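Local structure of DyP (Bjerkandera adusta, 3MM1) at residues Y44-I49 against A435-I440; F169-S174 against A327-I332. The protein probably acts as a dye-decolorizing peroxidase, using heme b to couple the reduction of hydrogen peroxide to the oxidation of substrates. The protein carries 1 engineered substitution. All coordinates share one frame; numbering follows the deposited sequence.

How the contacts relate
Both contacts join segments far apart in the chain. The segments follow the order 44-49, 169-174, 327-332 and 435-440, so that contact 2 is enclosed within the long span that contact 1 bridges. Their centres are about 27 Å apart, with nearest atoms about 14 Å from each other. Each half of this α+β fold has a four-stranded antiparallel sheet. Contact 1 packs helix 34-48 of the first half against helix 433-440, which follows edge strand 420-430 of the second sheet. Contact 2 brings the loop after strand 146-155 to the opposite edge strand, 328-334. Contact 1 thus lies away from the annotated sites, while contact 2 sits at the heme.

Contact 1. Residues Y44-I49 against A435-I440; sequences YVPERI and ALTATI
No flat group of either segment lies between Val45 and its partners Leu436 and Thr437; the aromatic ring of segment 44-49, Tyr44, stands aside from the seam, takes Arg48 CB over one face, 3.4 Å above the plane and off-centre toward the rim, and also meets the ring of Phe142. The seam joins helices 34-48 and 433-440, whose short segments run nearly antiparallel at 172°, their axes 10.2 Å apart. Val45 CG2 lies against Leu436 CB (3.9 Å), CG1 touches both Leu436 CD1 and Thr437 CG2, and Val45 CB meets Thr437 CG2 at 3.7 Å. With chi1 at 57°, Thr437 holds its methyl against Val45, and its OG1 makes a weak hydrogen bond with Ser434 O, one turn earlier in its own helix. Leu436 CD1 reaches past Val45 to Ile49 CG2, 4.1 Å away, the two side chains crossing at about a right angle. Phe71 touches Leu436 and Leu69 touches Ile49, so strand 65-71 of the first sheet meets both segments. Across the two segments there is neither hydrogen bond nor salt bridge, which suggests that methyl packing and burial of Val45, Leu436 and Ile49 hold the contact together, with little directional constraint from polar groups.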
ATOM      1  N   TYR A  44       6.622 -16.408  22.002  1.00 11.52           N
ATOM      2  CA  TYR A  44       6.245 -15.079  21.548  1.00 10.65           C
ATOM      3  C   TYR A  44       4.903 -15.051  20.831  1.00 10.45           C
ATOM      4  O   TYR A  44       4.058 -14.189  21.110  1.00 10.89           O
ATOM      5  CB  TYR A  44       7.332 -14.489  20.642  1.00 10.09           C
ATOM      6  CG  TYR A  44       7.039 -13.054  20.281  1.00  9.16           C
ATOM      7  CD1 TYR A  44       7.359 -12.026  21.156  1.00  9.03           C
ATOM      8  CD2 TYR A  44       6.414 -12.729  19.075  1.00  8.88           C
ATOM      9  CE1 TYR A  44       7.078 -10.709  20.845  1.00  8.87           C
ATOM     10  CE2 TYR A  44       6.128 -11.412  18.749  1.00  9.26           C
ATOM     11  CZ  TYR A  44       6.457 -10.408  19.644  1.00  9.21           C
ATOM     12  OH  TYR A  44       6.165  -9.102  19.346  1.00 10.34           O
ATOM     13  N   VAL A  45       4.706 -15.984  19.904  1.00 10.26           N
ATOM     14  CA  VAL A  45       3.524 -15.976  19.037  1.00 10.76           C
ATOM     15  C   VAL A  45       2.188 -15.983  19.802  1.00 11.36           C
ATOM     16  O   VAL A  45       1.363 -15.092  19.581  1.00 11.53           O
ATOM     17  CB  VAL A  45       3.574 -17.086  17.942  1.00 10.47           C
ATOM     18  CG1 VAL A  45       2.250 -17.171  17.189  1.00 11.13           C
ATOM     19  CG2 VAL A  45       4.702 -16.812  16.974  1.00 10.78           C
ATOM     20  N   PRO A  46       1.966 -16.969  20.700  1.00 11.78           N
ATOM     21  CA  PRO A  46       0.670 -16.982  21.401  1.00 12.07           C
ATOM     22  C   PRO A  46       0.399 -15.733  22.239  1.00 12.34           C
ATOM     23  O   PRO A  46      -0.764 -15.381  22.445  1.00 13.14           O
ATOM     24  CB  PRO A  46       0.764 -18.221  22.308  1.00 12.22           C
ATOM     25  CG  PRO A  46       2.223 -18.563  22.372  1.00 12.80           C
ATOM     26  CD  PRO A  46       2.773 -18.156  21.044  1.00 11.91           C
ATOM     27  N   GLU A  47       1.456 -15.065  22.695  1.00 12.33           N
ATOM     28  CA  GLU A  47       1.312 -13.899  23.564  1.00 12.75           C
ATOM     29  C   GLU A  47       1.145 -12.578  22.811  1.00 11.91           C
ATOM     30  O   GLU A  47       0.510 -11.657  23.329  1.00 12.75           O
ATOM     31  CB  GLU A  47       2.484 -13.803  24.552  1.00 13.11           C
ATOM     32  CG  GLU A  47       2.582 -15.007  25.495  1.00 16.72           C
ATOM     33  CD  GLU A  47       3.695 -14.903  26.529  1.00 21.40           C
ATOM     34  OE1 GLU A  47       4.400 -13.871  26.583  1.00 24.03           O
ATOM     35  OE2 GLU A  47       3.863 -15.876  27.299  1.00 24.54           O
ATOM     36  N   ARG A  48       1.697 -12.487  21.599  1.00 10.96           N
ATOM     37  CA  ARG A  48       1.834 -11.181  20.932  1.00 10.03           C
ATOM     38  C   ARG A  48       1.292 -11.048  19.512  1.00  9.56           C
ATOM     39  O   ARG A  48       0.990  -9.938  19.081  1.00  9.13           O
ATOM     40  CB  ARG A  48       3.303 -10.740  20.928  1.00  9.74           C
ATOM     41  CG  ARG A  48       3.913 -10.577  22.302  1.00 11.35           C
ATOM     42  CD  ARG A  48       3.533  -9.255  22.945  1.00 13.97           C
ATOM     43  NE  ARG A  48       4.043  -9.198  24.313  1.00 17.08           N
ATOM     44  CZ  ARG A  48       3.315  -9.423  25.402  1.00 18.88           C
ATOM     45  NH1 ARG A  48       2.023  -9.712  25.303  1.00 19.06           N
ATOM     46  NH2 ARG A  48       3.889  -9.356  26.597  1.00 20.72           N
ATOM     47  N   ILE A  49       1.220 -12.145  18.765  1.00  8.74           N
ATOM     48  CA  ILE A  49       0.817 -12.049  17.358  1.00  8.59           C
ATOM     49  C   ILE A  49      -0.699 -11.886  17.258  1.00  8.44           C
ATOM     50  O   ILE A  49      -1.464 -12.730  17.723  1.00  9.38           O
ATOM     51  CB  ILE A  49       1.351 -13.228  16.502  1.00  8.80           C
ATOM     52  CG1 ILE A  49       2.892 -13.213  16.477  1.00  7.75           C
ATOM     53  CG2 ILE A  49       0.767 -13.191  15.081  1.00  8.34           C
ATOM     54  CD1 ILE A  49       3.520 -12.064  15.661  1.00  8.76           C
ATOM     55  N   ALA A 435       0.699 -21.759  11.684  1.00  7.17           N
ATOM     56  CA  ALA A 435       1.886 -22.101  10.913  1.00  7.32           C
ATOM     57  C   ALA A 435       3.156 -21.540  11.539  1.00  7.59           C
ATOM     58  O   ALA A 435       4.212 -22.165  11.467  1.00  7.43           O
ATOM     59  CB  ALA A 435       1.751 -21.650   9.456  1.00  7.76           C
ATOM     60  N   LEU A 436       3.061 -20.365  12.159  1.00  7.69           N
ATOM     61  CA  LEU A 436       4.222 -19.802  12.857  1.00  8.14           C
ATOM     62  C   LEU A 436       4.824 -20.751  13.896  1.00  8.73           C
ATOM     63  O   LEU A 436       6.045 -20.879  14.003  1.00  8.68           O
ATOM     64  CB  LEU A 436       3.877 -18.463  13.513  1.00  7.80           C
ATOM     65  CG  LEU A 436       3.662 -17.265  12.582  1.00  6.89           C
ATOM     66  CD1 LEU A 436       3.164 -16.065  13.371  1.00  8.21           C
ATOM     67  CD2 LEU A 436       4.928 -16.904  11.820  1.00  7.50           C
ATOM     68  N   THR A 437       3.968 -21.427  14.657  1.00  9.40           N
ATOM     69  CA  THR A 437       4.474 -22.286  15.726  1.00 10.53           C
ATOM     70  C   THR A 437       4.591 -23.754  15.331  1.00 10.70           C
ATOM     71  O   THR A 437       5.510 -24.437  15.800  1.00 12.27           O
ATOM     72  CB  THR A 437       3.651 -22.160  17.014  1.00 10.69           C
ATOM     73  OG1 THR A 437       2.285 -22.475  16.739  1.00 11.64           O
ATOM     74  CG2 THR A 437       3.745 -20.753  17.578  1.00 12.26           C
ATOM     75  N   ALA A 438       3.693 -24.224  14.463  1.00 10.07           N
ATOM     76  CA  ALA A 438       3.653 -25.638  14.071  1.00 10.61           C
ATOM     77  C   ALA A 438       4.564 -25.970  12.896  1.00 10.58           C
ATOM     78  O   ALA A 438       4.960 -27.130  12.726  1.00 11.29           O
ATOM     79  CB  ALA A 438       2.229 -26.064  13.766  1.00 10.60           C
ATOM     80  N   THR A 439       4.873 -24.969  12.075  1.00 10.09           N
ATOM     81  CA  THR A 439       5.745 -25.161  10.911  1.00 10.25           C
ATOM     82  C   THR A 439       7.049 -24.382  11.054  1.00  9.80           C
ATOM     83  O   THR A 439       8.127 -24.974  11.076  1.00 10.04           O
ATOM     84  CB  THR A 439       5.049 -24.793   9.572  1.00 10.48           C
ATOM     85  OG1 THR A 439       3.900 -25.624   9.387  1.00 12.47           O
ATOM     86  CG2 THR A 439       5.996 -25.001   8.392  1.00 11.10           C
ATOM     87  N   ILE A 440       6.961 -23.060  11.158  1.00  9.21           N
ATOM     88  CA  ILE A 440       8.164 -22.233  11.187  1.00  9.55           C
ATOM     89  C   ILE A 440       9.031 -22.567  12.410  1.00  9.87           C
ATOM     90  O   ILE A 440      10.249 -22.722  12.294  1.00 10.17           O
ATOM     91  CB  ILE A 440       7.835 -20.718  11.158  1.00  9.56           C
ATOM     92  CG1 ILE A 440       6.863 -20.372  10.016  1.00 10.40           C
ATOM     93  CG2 ILE A 440       9.119 -19.883  11.110  1.00  9.81           C
ATOM     94  CD1 ILE A 440       7.361 -20.678   8.593  1.00 11.89           C
TER

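Contact 2. Residues F169-S174 against A327-I332; sequences FLNGIS and AMRSSI. Engineered in segment 169-174: Asn171 (natural residue Asp). With HEM (protoporphyrin IX containing Fe), chain B.
The distal heme pocket of this DyP-type peroxidase is built here by Asn171 and Arg329: the loop 169-174 carries the end of the family's GxxDG motif, its aspartate replaced by the engineered Asn171, and faces edge strand 328-334. Arg329 spreads its guanidinium flat over the porphyrin, with heme C3D 3.3 Å from the guanidinium plane and beneath its centre. A bend at chi3 (-59°) turns the group from the strand onto the macrocycle. Its edge is used for bonding. NH1 gives a hydrogen bond to Asn171 OD1 (3.0 Å), the amide and guanidinium planes lying 44° apart and the donor tilted 17° from the amide carbonyl plane. NH2 serves two acceptors, Ser174 O at 2.8 Å and propionate oxygen O2A of the heme, also at 2.8 Å from NH2. These bonds fix the rotation of the guanidinium and tie strand, loop and cofactor together. A leucine in place of Arg329 would probably leave Ser174 O and the propionate each short of a donor, and Asn171 freer to turn. O2A is gripped further by the backbone N of Ser174, and weakly by that of Ile173. The other propionate takes a bond from Ser174 OG to O2D (2.7 Å). The side chain of Ser174 also lies near that of Arg315, another heme-binding residue. On the far side of the ring His308 is the axial iron ligand. Water links the loop to Ser331: one molecule joins Asn171 ND2 to Ser331 OG, and another, 3.0 Å from Asn171 ND2, donates to Ser331 O. A third water, bound to iron at 2.2 Å from FE, accepts a hydrogen bond from Arg329 NH1 at 2.8 Å.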
ATOM      1  N   PHE A 169      -3.596  13.866   0.738  1.00  5.16           N
ATOM      2  CA  PHE A 169      -4.789  13.130   0.284  1.00  5.04           C
ATOM      3  C   PHE A 169      -5.216  12.036   1.253  1.00  5.18           C
ATOM      4  O   PHE A 169      -4.379  11.263   1.736  1.00  5.40           O
ATOM      5  CB  PHE A 169      -4.551  12.531  -1.115  1.00  4.97           C
ATOM      6  CG  PHE A 169      -4.392  13.573  -2.188  1.00  4.54           C
ATOM      7  CD1 PHE A 169      -5.438  13.855  -3.062  1.00  5.00           C
ATOM      8  CD2 PHE A 169      -3.210  14.310  -2.297  1.00  4.93           C
ATOM      9  CE1 PHE A 169      -5.310  14.852  -4.021  1.00  4.72           C
ATOM     10  CE2 PHE A 169      -3.070  15.297  -3.267  1.00  5.07           C
ATOM     11  CZ  PHE A 169      -4.119  15.570  -4.129  1.00  5.53           C
ATOM     12  N   LEU A 170      -6.516  11.977   1.544  1.00  5.43           N
ATOM     13  CA  LEU A 170      -7.048  10.921   2.396  1.00  5.80           C
ATOM     14  C   LEU A 170      -6.758   9.564   1.758  1.00  6.08           C
ATOM     15  O   LEU A 170      -7.043   9.347   0.576  1.00  5.60           O
ATOM     16  CB  LEU A 170      -8.556  11.108   2.605  1.00  6.22           C
ATOM     17  CG  LEU A 170      -9.244  10.103   3.536  1.00  6.59           C
ATOM     18  CD1 LEU A 170      -8.675  10.141   4.959  1.00  9.29           C
ATOM     19  CD2 LEU A 170     -10.747  10.371   3.552  1.00  7.05           C
ATOM     20  N   ASN A 171      -6.170   8.672   2.545  1.00  6.73           N
ATOM     21  CA  ASN A 171      -5.801   7.341   2.077  1.00  8.04           C
ATOM     22  C   ASN A 171      -6.581   6.268   2.834  1.00  8.46           C
ATOM     23  O   ASN A 171      -7.144   6.534   3.903  1.00 10.13           O
ATOM     24  CB  ASN A 171      -4.290   7.135   2.219  1.00  8.12           C
ATOM     25  CG  ASN A 171      -3.789   5.935   1.443  1.00 10.08           C
ATOM     26  OD1 ASN A 171      -4.432   5.481   0.490  1.00 12.61           O
ATOM     27  ND2 ASN A 171      -2.642   5.408   1.848  1.00 12.28           N
ATOM     28  N   GLY A 172      -6.627   5.066   2.266  1.00  8.69           N
ATOM     29  CA  GLY A 172      -7.278   3.919   2.903  1.00  9.01           C
ATOM     30  C   GLY A 172      -8.786   3.868   2.740  1.00  9.25           C
ATOM     31  O   GLY A 172      -9.483   3.250   3.554  1.00 11.14           O
ATOM     32  N   ILE A 173      -9.301   4.502   1.692  1.00  7.96           N
ATOM     33  CA  ILE A 173     -10.727   4.510   1.415  1.00  7.51           C
ATOM     34  C   ILE A 173     -11.190   3.217   0.743  1.00  7.21           C
ATOM     35  O   ILE A 173     -12.188   2.609   1.157  1.00  7.94           O
ATOM     36  CB  ILE A 173     -11.100   5.712   0.510  1.00  6.93           C
ATOM     37  CG1 ILE A 173     -10.821   7.040   1.229  1.00  7.77           C
ATOM     38  CG2 ILE A 173     -12.555   5.618   0.058  1.00  6.70           C
ATOM     39  CD1 ILE A 173     -10.855   8.247   0.310  1.00  6.90           C
ATOM     40  N   SER A 174     -10.492   2.815  -0.313  1.00  6.78           N
ATOM     41  CA  SER A 174     -10.956   1.712  -1.146  1.00  6.22           C
ATOM     42  C   SER A 174     -10.131   0.451  -0.954  1.00  6.30           C
ATOM     43  O   SER A 174      -8.944   0.406  -1.291  1.00  6.19           O
ATOM     44  CB  SER A 174     -10.976   2.125  -2.615  1.00  5.74           C
ATOM     45  OG  SER A 174     -11.496   1.064  -3.408  1.00  5.54           O
ATOM     46  N   ALA A 327      -6.047  -6.027  -4.146  1.00  4.99           N
ATOM     47  CA  ALA A 327      -5.119  -6.275  -3.048  1.00  4.83           C
ATOM     48  C   ALA A 327      -5.476  -5.386  -1.869  1.00  5.02           C
ATOM     49  O   ALA A 327      -6.106  -4.344  -2.046  1.00  5.37           O
ATOM     50  CB  ALA A 327      -3.682  -6.023  -3.499  1.00  4.92           C
ATOM     51  N   MET A 328      -5.089  -5.813  -0.668  1.00  4.97           N
ATOM     52  CA  MET A 328      -5.284  -5.025   0.551  1.00  4.93           C
ATOM     53  C   MET A 328      -4.093  -4.112   0.793  1.00  5.03           C
ATOM     54  O   MET A 328      -2.953  -4.515   0.573  1.00  5.98           O
ATOM     55  CB  MET A 328      -5.407  -5.945   1.769  1.00  5.07           C
ATOM     56  CG  MET A 328      -6.622  -6.850   1.793  1.00  6.96           C
ATOM     57  SD  MET A 328      -8.159  -5.932   1.993  1.00  8.25           S
ATOM     58  CE  MET A 328      -7.881  -4.959   3.466  1.00 13.78           C
ATOM     59  N   ARG A 329      -4.350  -2.900   1.278  1.00  4.90           N
ATOM     60  CA  ARG A 329      -3.265  -1.985   1.637  1.00  5.16           C
ATOM     61  C   ARG A 329      -3.308  -1.607   3.107  1.00  5.01           C
ATOM     62  O   ARG A 329      -4.388  -1.419   3.689  1.00  6.32           O
ATOM     63  CB  ARG A 329      -3.295  -0.723   0.775  1.00  4.95           C
ATOM     64  CG  ARG A 329      -3.003  -0.969  -0.692  1.00  5.05           C
ATOM     65  CD  ARG A 329      -3.354   0.241  -1.552  1.00  5.59           C
ATOM     66  NE  ARG A 329      -4.774   0.564  -1.390  1.00  4.65           N
ATOM     67  CZ  ARG A 329      -5.254   1.744  -0.998  1.00  5.40           C
ATOM     68  NH1 ARG A 329      -4.452   2.786  -0.770  1.00  5.02           N
ATOM     69  NH2 ARG A 329      -6.566   1.891  -0.846  1.00  5.84           N
ATOM     70  N   SER A 330      -2.132  -1.505   3.714  1.00  5.34           N
ATOM     71  CA  SER A 330      -2.036  -1.063   5.104  1.00  5.19           C
ATOM     72  C   SER A 330      -0.826  -0.147   5.284  1.00  5.27           C
ATOM     73  O   SER A 330       0.027  -0.359   6.157  1.00  5.95           O
ATOM     74  CB  SER A 330      -1.955  -2.274   6.031  1.00  5.78           C
ATOM     75  OG  SER A 330      -2.201  -1.881   7.369  1.00  6.90           O
ATOM     76  N   SER A 331      -0.768   0.879   4.446  1.00  5.56           N
ATOM     77  CA  SER A 331       0.365   1.804   4.431  1.00  5.25           C
ATOM     78  C   SER A 331       0.234   2.857   5.515  1.00  5.72           C
ATOM     79  O   SER A 331      -0.876   3.167   5.957  1.00  6.58           O
ATOM     80  CB  SER A 331       0.445   2.502   3.080  1.00  5.30           C
ATOM     81  OG  SER A 331       0.452   1.541   2.040  1.00  5.43           O
ATOM     82  N   ILE A 332       1.362   3.413   5.938  1.00  5.48           N
ATOM     83  CA  ILE A 332       1.339   4.497   6.914  1.00  5.67           C
ATOM     84  C   ILE A 332       2.359   5.568   6.519  1.00  5.42           C
ATOM     85  O   ILE A 332       3.463   5.242   6.096  1.00  4.94           O
ATOM     86  CB  ILE A 332       1.579   3.970   8.370  1.00  5.52           C
ATOM     87  CG1 ILE A 332       1.248   5.053   9.409  1.00  6.05           C
ATOM     88  CG2 ILE A 332       2.994   3.407   8.533  1.00  6.87           C
ATOM     89  CD1 ILE A 332       1.308   4.566  10.843  1.00  7.43           C
TER
HETATM   90  CHA HEM B 501      -5.354   4.459  -3.608  1.00  3.75           C
HETATM   91  CHB HEM B 501      -1.775   7.434  -2.305  1.00  4.42           C
HETATM   92  CHC HEM B 501       1.476   4.196  -3.837  1.00  3.39           C
HETATM   93  CHD HEM B 501      -2.074   1.185  -5.112  1.00  3.99           C
HETATM   94  C1A HEM B 501      -4.684   5.565  -3.161  1.00  3.64           C
HETATM   95  C2A HEM B 501      -5.279   6.792  -2.689  1.00  4.54           C
HETATM   96  C3A HEM B 501      -4.275   7.600  -2.324  1.00  4.23           C
HETATM   97  C4A HEM B 501      -3.025   6.915  -2.552  1.00  4.47           C
HETATM   98  CMA HEM B 501      -4.393   9.028  -1.764  1.00  5.72           C
HETATM   99  CAA HEM B 501      -6.792   7.098  -2.646  1.00  5.21           C
HETATM  100  CBA HEM B 501      -7.483   6.555  -1.392  1.00  6.34           C
HETATM  101  CGA HEM B 501      -8.030   5.159  -1.550  1.00  9.22           C
HETATM  102  O1A HEM B 501      -8.679   4.889  -2.586  1.00 13.67           O
HETATM  103  O2A HEM B 501      -7.827   4.337  -0.639  1.00 14.30           O
HETATM  104  C1B HEM B 501      -0.569   6.833  -2.603  1.00  3.97           C
HETATM  105  C2B HEM B 501       0.753   7.373  -2.358  1.00  4.32           C
HETATM  106  C3B HEM B 501       1.649   6.475  -2.780  1.00  4.00           C
HETATM  107  C4B HEM B 501       0.922   5.330  -3.293  1.00  3.14           C
HETATM  108  CMB HEM B 501       1.032   8.760  -1.736  1.00  5.87           C
HETATM  109  CAB HEM B 501       3.186   6.566  -2.746  1.00  5.02           C
HETATM  110  CBB HEM B 501       3.847   7.320  -1.859  1.00  5.74           C
HETATM  111  C1C HEM B 501       0.800   3.124  -4.378  1.00  3.74           C
HETATM  112  C2C HEM B 501       1.390   2.000  -5.069  1.00  4.12           C
HETATM  113  C3C HEM B 501       0.395   1.169  -5.432  1.00  4.36           C
HETATM  114  C4C HEM B 501      -0.836   1.745  -4.964  1.00  4.16           C
HETATM  115  CMC HEM B 501       2.904   1.814  -5.301  1.00  5.33           C
HETATM  116  CAC HEM B 501       0.476  -0.181  -6.177  1.00  4.69           C
HETATM  117  CBC HEM B 501       1.413  -0.437  -7.105  1.00  5.00           C
HETATM  118  C1D HEM B 501      -3.266   1.752  -4.751  1.00  3.16           C
HETATM  119  C2D HEM B 501      -4.535   1.082  -4.833  1.00  5.04           C
HETATM  120  C3D HEM B 501      -5.542   2.098  -4.368  1.00  4.02           C
HETATM  121  C4D HEM B 501      -4.792   3.285  -4.047  1.00  4.19           C
HETATM  122  CMD HEM B 501      -4.842  -0.360  -5.270  1.00  5.65           C
HETATM  123  CAD HEM B 501      -7.059   1.886  -4.278  1.00  4.64           C
HETATM  124  CBD HEM B 501      -7.644   2.033  -5.684  1.00  4.93           C
HETATM  125  CGD HEM B 501      -9.116   1.718  -5.703  1.00  5.10           C
HETATM  126  O1D HEM B 501      -9.878   2.545  -6.265  1.00  6.22           O
HETATM  127  O2D HEM B 501      -9.538   0.656  -5.181  1.00  5.38           O
HETATM  128  NA  HEM B 501      -3.308   5.665  -3.062  1.00  4.31           N
HETATM  129  NB  HEM B 501      -0.426   5.582  -3.173  1.00  3.45           N
HETATM  130  NC  HEM B 501      -0.575   2.950  -4.361  1.00  3.45           N
HETATM  131  ND  HEM B 501      -3.439   3.048  -4.271  1.00  3.37           N
HETATM  132 FE   HEM B 501      -1.944   4.349  -3.785  1.00  4.01          FE
HETATM  133  O   HOH W   1      -1.222   2.932   0.321  1.00  8.39           O
HETATM  134  O   HOH W   2      -1.669   5.762   4.669  1.00 14.77           O
HETATM  135  O   HOH W   3      -1.929   3.471  -1.815  1.00  8.99           O